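Local coordinates for invasion protein INVA (Salmonella enterica, PDB 2X49), which takes part in invasion of the intestinal epithelium as a type III secretion export apparatus protein, represented here by its C-terminal domain, at residues L13-R18 against E52-N57; S17-L22 against V46-G51. One frame throughout, in Å; residues are numbered along the deposited sequence.

How the interactions relate
Both interactions start from the turn that leads out of strand 10-14 into helix 16-24, and they share Ser17 and Arg18. Their centres lie about 8 Å apart beside the mixed sheet in which strands 46-50 and 58-63 flank strand 10-14. Interaction 1 ties the end of strand 10-14 and the start of the helix to loop 52-57, whereas interaction 2 sets the next part of the helix against strand 46-50, which runs into that loop. Lys16 NZ joins the two through a 2.8 Å salt bridge to Asp50 OD2, and Val14 CB packs on Leu22 CD1 at 3.9 Å. A bound calcium and a bound mercury ion each lie about 13 Å from the side chain of Asn57.

Interaction 1: residues L13-R18 against E52-N57; sequences LVPKSR and EGLDDN
Arg18 reaches across to Asp56 and Asn57 with a side chain that bends at chi2 (-78°). Its CB lies on the side of loop 52-57, and CG and CD then pass beside the backbone carbonyl of Asp56, CG coming within 3.4 Å of Asp56 O. At NE the approach becomes a hydrogen bond, 2.8 Å from Arg18 NE to Asp56 O, nearly straight at 167° and with the oxygen close to the guanidinium plane. CZ carries the group on toward Asn57, where NH2 makes a weak bond to Asn57 OD1, the guanidinium and amide planes turned 53° apart. NH2 also forms a salt bridge with Asp76, so the guanidinium joins this loop to the one that follows strand 66-72.

The residues belong to the turn between strand 10-14 and helix 16-24, and to the loop joining strands 46-50 and 58-63, which lie on either side of strand 10-14 in the mixed sheet. Within this loop an Asx turn, Asn57 N to Asp55 OD1 at 2.8 Å, shapes the backbone; the same Asp55 oxygen also bonds Ser58.

Ser17 OG donates to Asp56 OD1 over 2.7 Å, meeting the oxygen from above the carboxylate plane. Asp56 is thus held through both its side chain and its carbonyl. Deeper in, Leu54 CD1 rests on the backbone of Leu13 and Val14, 3.6 Å from Leu13 O, while the ring of Pro15 brings CG to 3.1 Å from Asp55 O.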
ATOM      1  N   LEU A  13      -7.394  -1.632 -19.222  1.00 15.96           N
ATOM      2  CA  LEU A  13      -7.072  -1.764 -20.671  1.00 16.48           C
ATOM      3  C   LEU A  13      -5.998  -2.855 -20.736  1.00 16.43           C
ATOM      4  O   LEU A  13      -4.998  -2.803 -20.061  1.00 17.89           O
ATOM      5  CB  LEU A  13      -6.541  -0.471 -21.270  1.00 17.55           C
ATOM      6  CG  LEU A  13      -7.385   0.811 -21.157  1.00 16.79           C
ATOM      7  CD1 LEU A  13      -6.714   1.956 -21.854  1.00 18.52           C
ATOM      8  CD2 LEU A  13      -8.816   0.542 -21.643  1.00 17.71           C
ATOM      9  N   VAL A  14      -6.274  -3.857 -21.561  1.00 16.47           N
ATOM     10  CA  VAL A  14      -5.431  -5.050 -21.720  1.00 17.65           C
ATOM     11  C   VAL A  14      -5.109  -5.273 -23.200  1.00 16.79           C
ATOM     12  O   VAL A  14      -5.786  -4.779 -24.073  1.00 16.98           O
ATOM     13  CB  VAL A  14      -6.121  -6.300 -21.110  1.00 18.16           C
ATOM     14  CG1 VAL A  14      -6.530  -6.002 -19.629  1.00 21.22           C
ATOM     15  CG2 VAL A  14      -7.338  -6.706 -21.930  1.00 18.78           C
ATOM     16  N   PRO A  15      -4.044  -6.026 -23.457  1.00 16.17           N
ATOM     17  CA  PRO A  15      -3.791  -6.360 -24.855  1.00 16.20           C
ATOM     18  C   PRO A  15      -4.819  -7.327 -25.404  1.00 15.39           C
ATOM     19  O   PRO A  15      -5.192  -8.270 -24.768  1.00 16.72           O
ATOM     20  CB  PRO A  15      -2.406  -7.039 -24.804  1.00 16.80           C
ATOM     21  CG  PRO A  15      -1.816  -6.726 -23.475  1.00 17.61           C
ATOM     22  CD  PRO A  15      -3.006  -6.580 -22.558  1.00 16.39           C
ATOM     23  N   LYS A  16      -5.242  -7.029 -26.614  1.00 17.42           N
ATOM     24  CA  LYS A  16      -6.154  -7.895 -27.360  1.00 17.28           C
ATOM     25  C   LYS A  16      -5.672  -9.342 -27.347  1.00 17.18           C
ATOM     26  O   LYS A  16      -6.448 -10.279 -27.153  1.00 16.15           O
ATOM     27  CB  LYS A  16      -6.382  -7.366 -28.785  1.00 18.12           C
ATOM     28  CG  LYS A  16      -7.394  -8.134 -29.588  1.00 19.93           C
ATOM     29  CD  LYS A  16      -7.628  -7.552 -30.988  1.00 21.31           C
ATOM     30  CE  LYS A  16      -8.250  -6.126 -31.016  1.00 24.86           C
ATOM     31  NZ  LYS A  16      -9.474  -5.960 -30.159  1.00 26.89           N
ATOM     32  N   SER A  17      -4.361  -9.469 -27.460  1.00 18.02           N
ATOM     33  CA  SER A  17      -3.684 -10.779 -27.486  1.00 17.99           C
ATOM     34  C   SER A  17      -3.744 -11.561 -26.197  1.00 17.08           C
ATOM     35  O   SER A  17      -3.443 -12.752 -26.197  1.00 18.35           O
ATOM     36  CB  SER A  17      -2.199 -10.675 -27.862  1.00 18.92           C
ATOM     37  OG  SER A  17      -1.462  -9.956 -26.876  1.00 20.67           O
ATOM     38  N   ARG A  18      -4.082 -10.884 -25.099  1.00 16.86           N
ATOM     39  CA  ARG A  18      -4.140 -11.516 -23.766  1.00 16.24           C
ATOM     40  C   ARG A  18      -5.553 -11.610 -23.197  1.00 16.79           C
ATOM     41  O   ARG A  18      -5.784 -12.229 -22.171  1.00 16.73           O
ATOM     42  CB  ARG A  18      -3.246 -10.746 -22.759  1.00 17.39           C
ATOM     43  CG  ARG A  18      -1.760 -10.674 -23.138  1.00 16.83           C
ATOM     44  CD  ARG A  18      -1.046 -11.920 -22.857  1.00 16.51           C
ATOM     45  NE  ARG A  18       0.394 -11.723 -22.964  1.00 17.64           N
ATOM     46  CZ  ARG A  18       1.297 -12.705 -22.904  1.00 14.87           C
ATOM     47  NH1 ARG A  18       0.886 -13.953 -22.744  1.00 14.98           N
ATOM     48  NH2 ARG A  18       2.586 -12.438 -22.964  1.00 15.45           N
ATOM     49  N   GLU A  52      -5.797   0.013 -27.383  1.00 17.80           N
ATOM     50  CA  GLU A  52      -5.120   0.331 -28.620  1.00 19.02           C
ATOM     51  C   GLU A  52      -3.625   0.514 -28.391  1.00 18.29           C
ATOM     52  O   GLU A  52      -3.179   1.213 -27.496  1.00 19.27           O
ATOM     53  CB  GLU A  52      -5.730   1.593 -29.279  1.00 20.10           C
ATOM     54  CG  GLU A  52      -7.117   1.380 -29.903  1.00 24.40           C
ATOM     55  CD  GLU A  52      -8.289   1.668 -28.953  1.00 29.19           C
ATOM     56  OE1 GLU A  52      -8.087   1.741 -27.711  1.00 33.18           O
ATOM     57  OE2 GLU A  52      -9.432   1.816 -29.450  1.00 33.72           O
ATOM     58  N   GLY A  53      -2.862  -0.166 -29.215  1.00 17.03           N
ATOM     59  CA  GLY A  53      -1.410  -0.032 -29.219  1.00 17.57           C
ATOM     60  C   GLY A  53      -0.600  -0.676 -28.123  1.00 16.76           C
ATOM     61  O   GLY A  53       0.631  -0.577 -28.094  1.00 16.87           O
ATOM     62  N   LEU A  54      -1.288  -1.329 -27.200  1.00 14.92           N
ATOM     63  CA  LEU A  54      -0.589  -2.023 -26.107  1.00 15.54           C
ATOM     64  C   LEU A  54       0.215  -3.178 -26.611  1.00 15.16           C
ATOM     65  O   LEU A  54      -0.279  -3.963 -27.414  1.00 15.49           O
ATOM     66  CB  LEU A  54      -1.547  -2.549 -25.039  1.00 15.34           C
ATOM     67  CG  LEU A  54      -2.313  -1.525 -24.189  1.00 14.48           C
ATOM     68  CD1 LEU A  54      -3.191  -2.270 -23.174  1.00 14.56           C
ATOM     69  CD2 LEU A  54      -1.349  -0.596 -23.483  1.00 20.15           C
ATOM     70  N   ASP A  55       1.455  -3.295 -26.103  1.00 14.43           N
ATOM     71  CA  ASP A  55       2.267  -4.511 -26.318  1.00 14.79           C
ATOM     72  C   ASP A  55       1.703  -5.635 -25.498  1.00 14.83           C
ATOM     73  O   ASP A  55       0.687  -5.488 -24.805  1.00 15.04           O
ATOM     74  CB  ASP A  55       3.778  -4.353 -26.073  1.00 13.66           C
ATOM     75  CG  ASP A  55       4.194  -4.225 -24.604  1.00 16.35           C
ATOM     76  OD1 ASP A  55       3.459  -4.632 -23.665  1.00 17.48           O
ATOM     77  OD2 ASP A  55       5.341  -3.746 -24.425  1.00 23.62           O
ATOM     78  N   ASP A  56       2.313  -6.793 -25.651  1.00 15.04           N
ATOM     79  CA  ASP A  56       1.688  -8.018 -25.087  1.00 14.59           C
ATOM     80  C   ASP A  56       1.784  -8.139 -23.560  1.00 14.13           C
ATOM     81  O   ASP A  56       1.250  -9.053 -22.923  1.00 13.05           O
ATOM     82  CB  ASP A  56       2.332  -9.302 -25.678  1.00 14.26           C
ATOM     83  CG  ASP A  56       1.916  -9.597 -27.127  1.00 19.16           C
ATOM     84  OD1 ASP A  56       0.948  -9.019 -27.659  1.00 20.69           O
ATOM     85  OD2 ASP A  56       2.577 -10.476 -27.721  1.00 23.69           O
ATOM     86  N   ASN A  57       2.500  -7.188 -22.968  1.00 13.82           N
ATOM     87  CA  ASN A  57       2.903  -7.273 -21.551  1.00 13.16           C
ATOM     88  C   ASN A  57       2.617  -5.982 -20.788  1.00 14.45           C
ATOM     89  O   ASN A  57       3.333  -5.586 -19.885  1.00 17.06           O
ATOM     90  CB  ASN A  57       4.398  -7.645 -21.468  1.00 12.40           C
ATOM     91  CG  ASN A  57       4.691  -9.006 -22.118  1.00  9.49           C
ATOM     92  OD1 ASN A  57       4.114 -10.062 -21.539  1.00 13.79           O
ATOM     93  ND2 ASN A  57       5.413  -9.088 -23.111  1.00 10.07           N
TER

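Interaction 2: residues S17-L22 against V46-G51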
ATOM      1  N   SER A  17      -4.361  -9.469 -27.460  1.00 18.02           N
ATOM      2  CA  SER A  17      -3.684 -10.779 -27.486  1.00 17.99           C
ATOM      3  C   SER A  17      -3.744 -11.561 -26.197  1.00 17.08           C
ATOM      4  O   SER A  17      -3.443 -12.752 -26.197  1.00 18.35           O
ATOM      5  CB  SER A  17      -2.199 -10.675 -27.862  1.00 18.92           C
ATOM      6  OG  SER A  17      -1.462  -9.956 -26.876  1.00 20.67           O
ATOM      7  N   ARG A  18      -4.082 -10.884 -25.099  1.00 16.86           N
ATOM      8  CA  ARG A  18      -4.140 -11.516 -23.766  1.00 16.24           C
ATOM      9  C   ARG A  18      -5.553 -11.610 -23.197  1.00 16.79           C
ATOM     10  O   ARG A  18      -5.784 -12.229 -22.171  1.00 16.73           O
ATOM     11  CB  ARG A  18      -3.246 -10.746 -22.759  1.00 17.39           C
ATOM     12  CG  ARG A  18      -1.760 -10.674 -23.138  1.00 16.83           C
ATOM     13  CD  ARG A  18      -1.046 -11.920 -22.857  1.00 16.51           C
ATOM     14  NE  ARG A  18       0.394 -11.723 -22.964  1.00 17.64           N
ATOM     15  CZ  ARG A  18       1.297 -12.705 -22.904  1.00 14.87           C
ATOM     16  NH1 ARG A  18       0.886 -13.953 -22.744  1.00 14.98           N
ATOM     17  NH2 ARG A  18       2.586 -12.438 -22.964  1.00 15.45           N
ATOM     18  N   ARG A  19      -6.496 -10.977 -23.876  1.00 16.38           N
ATOM     19  CA  ARG A  19      -7.871 -10.804 -23.336  1.00 17.74           C
ATOM     20  C   ARG A  19      -8.521 -12.136 -22.981  1.00 16.98           C
ATOM     21  O   ARG A  19      -9.101 -12.310 -21.878  1.00 17.75           O
ATOM     22  CB  ARG A  19      -8.752  -9.988 -24.317  1.00 17.09           C
ATOM     23  CG  ARG A  19     -10.242  -9.907 -24.039  1.00 19.67           C
ATOM     24  CD  ARG A  19     -10.454  -8.786 -22.981  1.00 21.90           C
ATOM     25  NE  ARG A  19     -11.878  -8.559 -22.760  1.00 20.53           N
ATOM     26  CZ  ARG A  19     -12.654  -7.706 -23.429  1.00 19.43           C
ATOM     27  NH1 ARG A  19     -12.194  -6.955 -24.412  1.00 20.36           N
ATOM     28  NH2 ARG A  19     -13.950  -7.653 -23.155  1.00 19.19           N
ATOM     29  N   GLU A  20      -8.432 -13.083 -23.895  1.00 16.94           N
ATOM     30  CA  GLU A  20      -9.132 -14.368 -23.704  1.00 16.52           C
ATOM     31  C   GLU A  20      -8.533 -15.081 -22.478  1.00 16.59           C
ATOM     32  O   GLU A  20      -9.240 -15.644 -21.656  1.00 16.08           O
ATOM     33  CB  GLU A  20      -9.090 -15.243 -24.961  1.00 17.00           C
ATOM     34  CG  GLU A  20      -9.750 -16.551 -24.799  1.00 19.11           C
ATOM     35  CD  GLU A  20      -9.809 -17.345 -26.121  1.00 21.85           C
ATOM     36  OE1 GLU A  20      -8.893 -17.187 -26.954  1.00 27.88           O
ATOM     37  OE2 GLU A  20     -10.734 -18.152 -26.295  1.00 27.17           O
ATOM     38  N   ASP A  21      -7.219 -15.049 -22.381  1.00 16.11           N
ATOM     39  CA  ASP A  21      -6.518 -15.706 -21.252  1.00 16.21           C
ATOM     40  C   ASP A  21      -6.836 -15.069 -19.900  1.00 16.21           C
ATOM     41  O   ASP A  21      -6.955 -15.759 -18.921  1.00 17.69           O
ATOM     42  CB  ASP A  21      -5.009 -15.738 -21.424  1.00 17.35           C
ATOM     43  CG  ASP A  21      -4.571 -16.786 -22.413  1.00 20.06           C
ATOM     44  OD1 ASP A  21      -5.405 -17.586 -22.902  1.00 22.95           O
ATOM     45  OD2 ASP A  21      -3.361 -16.799 -22.714  1.00 23.52           O
ATOM     46  N   LEU A  22      -7.074 -13.764 -19.916  1.00 17.09           N
ATOM     47  CA  LEU A  22      -7.342 -12.990 -18.684  1.00 15.34           C
ATOM     48  C   LEU A  22      -8.775 -13.213 -18.251  1.00 17.77           C
ATOM     49  O   LEU A  22      -9.087 -13.355 -17.063  1.00 18.61           O
ATOM     50  CB  LEU A  22      -7.023 -11.487 -18.877  1.00 17.88           C
ATOM     51  CG  LEU A  22      -5.530 -11.196 -19.057  1.00 19.28           C
ATOM     52  CD1 LEU A  22      -5.319  -9.703 -19.439  1.00 21.81           C
ATOM     53  CD2 LEU A  22      -4.663 -11.584 -17.831  1.00 21.76           C
ATOM     54  N   VAL A  46     -15.330  -4.284 -12.293  1.00 17.70           N
ATOM     55  CA  VAL A  46     -14.119  -4.198 -13.085  1.00 17.70           C
ATOM     56  C   VAL A  46     -14.416  -4.649 -14.497  1.00 16.86           C
ATOM     57  O   VAL A  46     -14.887  -5.741 -14.730  1.00 18.93           O
ATOM     58  CB  VAL A  46     -13.042  -5.071 -12.490  1.00 17.89           C
ATOM     59  CG1 VAL A  46     -11.806  -5.092 -13.401  1.00 18.57           C
ATOM     60  CG2 VAL A  46     -12.643  -4.624 -11.040  1.00 19.13           C
ATOM     61  N   LEU A  47     -14.238  -3.725 -15.412  1.00 16.58           N
ATOM     62  CA  LEU A  47     -14.460  -3.946 -16.860  1.00 14.72           C
ATOM     63  C   LEU A  47     -13.106  -4.092 -17.556  1.00 16.07           C
ATOM     64  O   LEU A  47     -12.150  -3.369 -17.283  1.00 16.33           O
ATOM     65  CB  LEU A  47     -15.276  -2.814 -17.535  1.00 14.50           C
ATOM     66  CG  LEU A  47     -16.509  -2.340 -16.770  1.00 17.04           C
ATOM     67  CD1 LEU A  47     -17.177  -1.134 -17.424  1.00 21.01           C
ATOM     68  CD2 LEU A  47     -17.524  -3.459 -16.643  1.00 22.76           C
ATOM     69  N   LEU A  48     -13.027  -5.062 -18.429  1.00 15.68           N
ATOM     70  CA  LEU A  48     -11.857  -5.198 -19.345  1.00 16.53           C
ATOM     71  C   LEU A  48     -12.189  -4.599 -20.702  1.00 16.23           C
ATOM     72  O   LEU A  48     -13.283  -4.788 -21.263  1.00 15.92           O
ATOM     73  CB  LEU A  48     -11.414  -6.665 -19.567  1.00 16.57           C
ATOM     74  CG  LEU A  48     -11.098  -7.523 -18.347  1.00 20.43           C
ATOM     75  CD1 LEU A  48     -10.490  -8.886 -18.758  1.00 22.05           C
ATOM     76  CD2 LEU A  48     -10.261  -6.874 -17.295  1.00 20.71           C
ATOM     77  N   ARG A  49     -11.208  -3.882 -21.228  1.00 15.35           N
ATOM     78  CA  ARG A  49     -11.300  -3.246 -22.548  1.00 15.88           C
ATOM     79  C   ARG A  49      -9.993  -3.460 -23.296  1.00 15.39           C
ATOM     80  O   ARG A  49      -8.942  -3.427 -22.694  1.00 14.90           O
ATOM     81  CB  ARG A  49     -11.618  -1.761 -22.398  1.00 17.69           C
ATOM     82  CG  ARG A  49     -11.692  -0.966 -23.659  1.00 22.37           C
ATOM     83  CD  ARG A  49     -12.336   0.432 -23.414  1.00 27.05           C
ATOM     84  NE  ARG A  49     -13.563   0.361 -22.602  1.00 33.93           N
ATOM     85  CZ  ARG A  49     -14.228   1.424 -22.143  1.00 36.39           C
ATOM     86  NH1 ARG A  49     -13.790   2.646 -22.402  1.00 37.98           N
ATOM     87  NH2 ARG A  49     -15.326   1.271 -21.407  1.00 38.62           N
ATOM     88  N   ASP A  50     -10.047  -3.761 -24.579  1.00 15.63           N
ATOM     89  CA  ASP A  50      -8.780  -3.912 -25.305  1.00 15.50           C
ATOM     90  C   ASP A  50      -8.175  -2.525 -25.530  1.00 15.42           C
ATOM     91  O   ASP A  50      -8.828  -1.618 -25.965  1.00 17.92           O
ATOM     92  CB  ASP A  50      -9.015  -4.627 -26.635  1.00 16.92           C
ATOM     93  CG  ASP A  50      -9.447  -6.079 -26.459  1.00 18.50           C
ATOM     94  OD1 ASP A  50      -9.443  -6.601 -25.310  1.00 21.31           O
ATOM     95  OD2 ASP A  50      -9.832  -6.685 -27.485  1.00 21.24           O
ATOM     96  N   GLY A  51      -6.912  -2.390 -25.182  1.00 15.47           N
ATOM     97  CA  GLY A  51      -6.194  -1.116 -25.350  1.00 16.35           C
ATOM     98  C   GLY A  51      -5.429  -1.010 -26.639  1.00 16.74           C
ATOM     99  O   GLY A  51      -4.535  -1.767 -26.939  1.00 16.74           O
TER
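Arg19 reaches from helix 16-24 to Leu48 and Asp50 of strand 46-50, and these three residues supply most of the buried surface. The arginine chain bends at chi2 (82°), which places Arg19 CD beside the Asp50 carboxylate, 3.3 Å from Asp50 OD1. NH1 then turns back to the same oxygen in a salt bridge of 2.9 Å between Arg19 NH1 and Asp50 OD1, while NE is paired with Glu23. The oxygen lies almost in the guanidinium plane, but the carboxylate is turned 81° to that plane and is met from above. The other oxygen, OD2, bonds Lys16, so the carboxylate has two cationic partners, which would be expected to stabilise its negative charge.

Leu48 packs against the arginine: its CB is 3.7 Å from Arg19 NE, and its carbonyl oxygen faces one side of the guanidinium, displaced toward the rim, without a hydrogen bond. On the next turn of the helix, Leu22 CB approaches Leu48 CD1 at 4.3 Å. Helix 17-22 and strand 46-50 run roughly antiparallel, at 155°; helix 16-24 is the first of two helices in the beta-alpha-beta crossover between parallel strands 10-14 and 46-50.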